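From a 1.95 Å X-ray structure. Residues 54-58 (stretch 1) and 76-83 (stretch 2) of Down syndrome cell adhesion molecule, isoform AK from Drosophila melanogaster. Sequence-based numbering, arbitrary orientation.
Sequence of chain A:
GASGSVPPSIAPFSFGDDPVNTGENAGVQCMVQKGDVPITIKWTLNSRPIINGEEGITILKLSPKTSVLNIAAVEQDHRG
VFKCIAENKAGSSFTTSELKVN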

# COMPACT_ATOMS: atom_id res chain seq x y z
N GLU A 54 -10.02 -1.16 -14.32
CA GLU A 54 -9.93 -0.25 -15.46
C GLU A 54 -8.48 0.10 -15.81
O GLU A 54 -7.70 0.48 -14.94
CB GLU A 54 -10.73 1.03 -15.17
CG GLU A 54 -10.75 2.03 -16.32
CD GLU A 54 -11.71 3.18 -16.08
OE1 GLU A 54 -12.44 3.15 -15.07
OE2 GLU A 54 -11.73 4.11 -16.92
N GLU A 55 -8.15 -0.05 -17.09
CA GLU A 55 -6.78 0.15 -17.58
C GLU A 55 -5.78 -0.73 -16.83
O GLU A 55 -4.61 -0.37 -16.69
CB GLU A 55 -6.37 1.63 -17.47
CG GLU A 55 -7.16 2.57 -18.37
CD GLU A 55 -6.93 2.32 -19.85
OE1 GLU A 55 -5.77 2.10 -20.25
OE2 GLU A 55 -7.92 2.34 -20.61
N GLY A 56 -6.25 -1.88 -16.35
CA GLY A 56 -5.40 -2.80 -15.62
C GLY A 56 -4.99 -2.29 -14.25
O GLY A 56 -3.95 -2.68 -13.72
N ILE A 57 -5.81 -1.41 -13.68
CA ILE A 57 -5.54 -0.86 -12.36
C ILE A 57 -6.45 -1.48 -11.29
O ILE A 57 -7.67 -1.40 -11.39
CB ILE A 57 -5.74 0.67 -12.34
CG1 ILE A 57 -4.80 1.34 -13.33
CG2 ILE A 57 -5.54 1.22 -10.93
CD1 ILE A 57 -5.03 2.83 -13.47
N THR A 58 -5.84 -2.10 -10.28
CA THR A 58 -6.60 -2.68 -9.18
C THR A 58 -6.93 -1.63 -8.12
O THR A 58 -6.07 -0.87 -7.70
CB THR A 58 -5.84 -3.85 -8.51
OG1 THR A 58 -5.55 -4.86 -9.49
CG2 THR A 58 -6.66 -4.45 -7.39
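Stretch 2 (76-83) QDHRGVFK

How does the backbone of each stretch run where they meet? Stretch 1 turns through Glu55 and Gly56, both at positive phi, a turn spanned by the backbone hydrogen bond from Ile57 N to Glu54 O at 3.0 Å, and is extended by Thr58. Stretch 2 opens with a 3-10 segment, Gln76 to His78, and passes through Arg79 into a strand from Gly80 to Lys83. The backbones stay well apart, with Glu55 CA and His78 CA 7.8 Å from each other, so side chains bridge the gap.

What holds Glu55? Its carbonyl accepts a hydrogen bond from the His78 ring, NE2 to Glu55 O at 2.6 Å and nearly straight at 166°. The oxygen lies at the ring edge, near its plane, where the N-H can point directly at it. The Glu55 carboxylate gains no such partner here: its OE1 stands 4.2 Å from Asp77 OD2, a proximity of like charges.

Where does Ile57 go? Its CA-to-CB bond points toward stretch 2, and the buried side chain touches two rings. Ile57 CG1 lies 3.8 Å from His78 CD2, while Ile57 CD1 reaches the edge of the Phe82 ring, 3.9 Å from CE2. The contact thus passes from a polar anchor at Glu55 to apolar packing at Ile57; Thr58 lies beyond reach.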

# COMPACT_ATOMS: atom_id res chain seq x y z
N GLN A 76 3.11 2.59 -20.19
CA GLN A 76 3.23 4.03 -20.34
C GLN A 76 1.86 4.72 -20.30
O GLN A 76 1.76 5.91 -20.02
CB GLN A 76 3.97 4.37 -21.65
CG GLN A 76 5.42 3.90 -21.64
CD GLN A 76 6.23 4.52 -22.76
OE1 GLN A 76 5.77 5.43 -23.45
NE2 GLN A 76 7.47 4.06 -22.91
N ASP A 77 0.82 3.94 -20.58
CA ASP A 77 -0.56 4.43 -20.48
C ASP A 77 -0.95 4.84 -19.06
O ASP A 77 -1.92 5.57 -18.85
CB ASP A 77 -1.53 3.36 -20.98
CG ASP A 77 -1.75 3.42 -22.48
OD1 ASP A 77 -0.99 4.14 -23.17
OD2 ASP A 77 -2.68 2.74 -22.97
N HIS A 78 -0.18 4.38 -18.07
CA HIS A 78 -0.50 4.64 -16.67
C HIS A 78 0.11 5.95 -16.19
O HIS A 78 -0.01 6.31 -15.02
CB HIS A 78 -0.02 3.47 -15.81
CG HIS A 78 -0.78 2.20 -16.04
ND1 HIS A 78 -0.17 1.02 -16.38
CD2 HIS A 78 -2.11 1.94 -15.99
CE1 HIS A 78 -1.09 0.08 -16.53
NE2 HIS A 78 -2.27 0.61 -16.30
N ARG A 79 0.76 6.65 -17.11
CA ARG A 79 1.35 7.96 -16.84
C ARG A 79 0.33 8.97 -16.34
O ARG A 79 -0.77 9.08 -16.87
CB ARG A 79 1.99 8.51 -18.11
CG ARG A 79 3.49 8.37 -18.17
CD ARG A 79 3.99 8.95 -19.47
NE ARG A 79 5.17 8.26 -19.96
CZ ARG A 79 5.37 7.96 -21.24
NH1 ARG A 79 4.46 8.29 -22.15
NH2 ARG A 79 6.48 7.34 -21.61
N GLY A 80 0.71 9.73 -15.32
CA GLY A 80 -0.10 10.85 -14.90
C GLY A 80 -0.36 10.98 -13.41
O GLY A 80 0.29 10.32 -12.58
N VAL A 81 -1.32 11.83 -13.08
CA VAL A 81 -1.61 12.16 -11.69
C VAL A 81 -2.69 11.25 -11.11
O VAL A 81 -3.83 11.25 -11.57
CB VAL A 81 -2.07 13.63 -11.56
CG1 VAL A 81 -2.25 14.00 -10.09
CG2 VAL A 81 -1.07 14.55 -12.23
N PHE A 82 -2.32 10.48 -10.10
CA PHE A 82 -3.29 9.67 -9.37
C PHE A 82 -3.80 10.44 -8.17
O PHE A 82 -3.03 10.92 -7.34
CB PHE A 82 -2.67 8.34 -8.92
CG PHE A 82 -2.43 7.38 -10.05
CD1 PHE A 82 -1.28 7.46 -10.81
CD2 PHE A 82 -3.35 6.39 -10.34
CE1 PHE A 82 -1.06 6.58 -11.85
CE2 PHE A 82 -3.13 5.50 -11.37
CZ PHE A 82 -1.99 5.59 -12.13
N LYS A 83 -5.12 10.58 -8.08
CA LYS A 83 -5.71 11.29 -6.96
C LYS A 83 -6.63 10.37 -6.17
O LYS A 83 -7.45 9.66 -6.74
CB LYS A 83 -6.48 12.51 -7.45
CG LYS A 83 -7.12 13.32 -6.33
CD LYS A 83 -7.97 14.45 -6.89
CE LYS A 83 -7.15 15.36 -7.79
NZ LYS A 83 -7.99 16.44 -8.39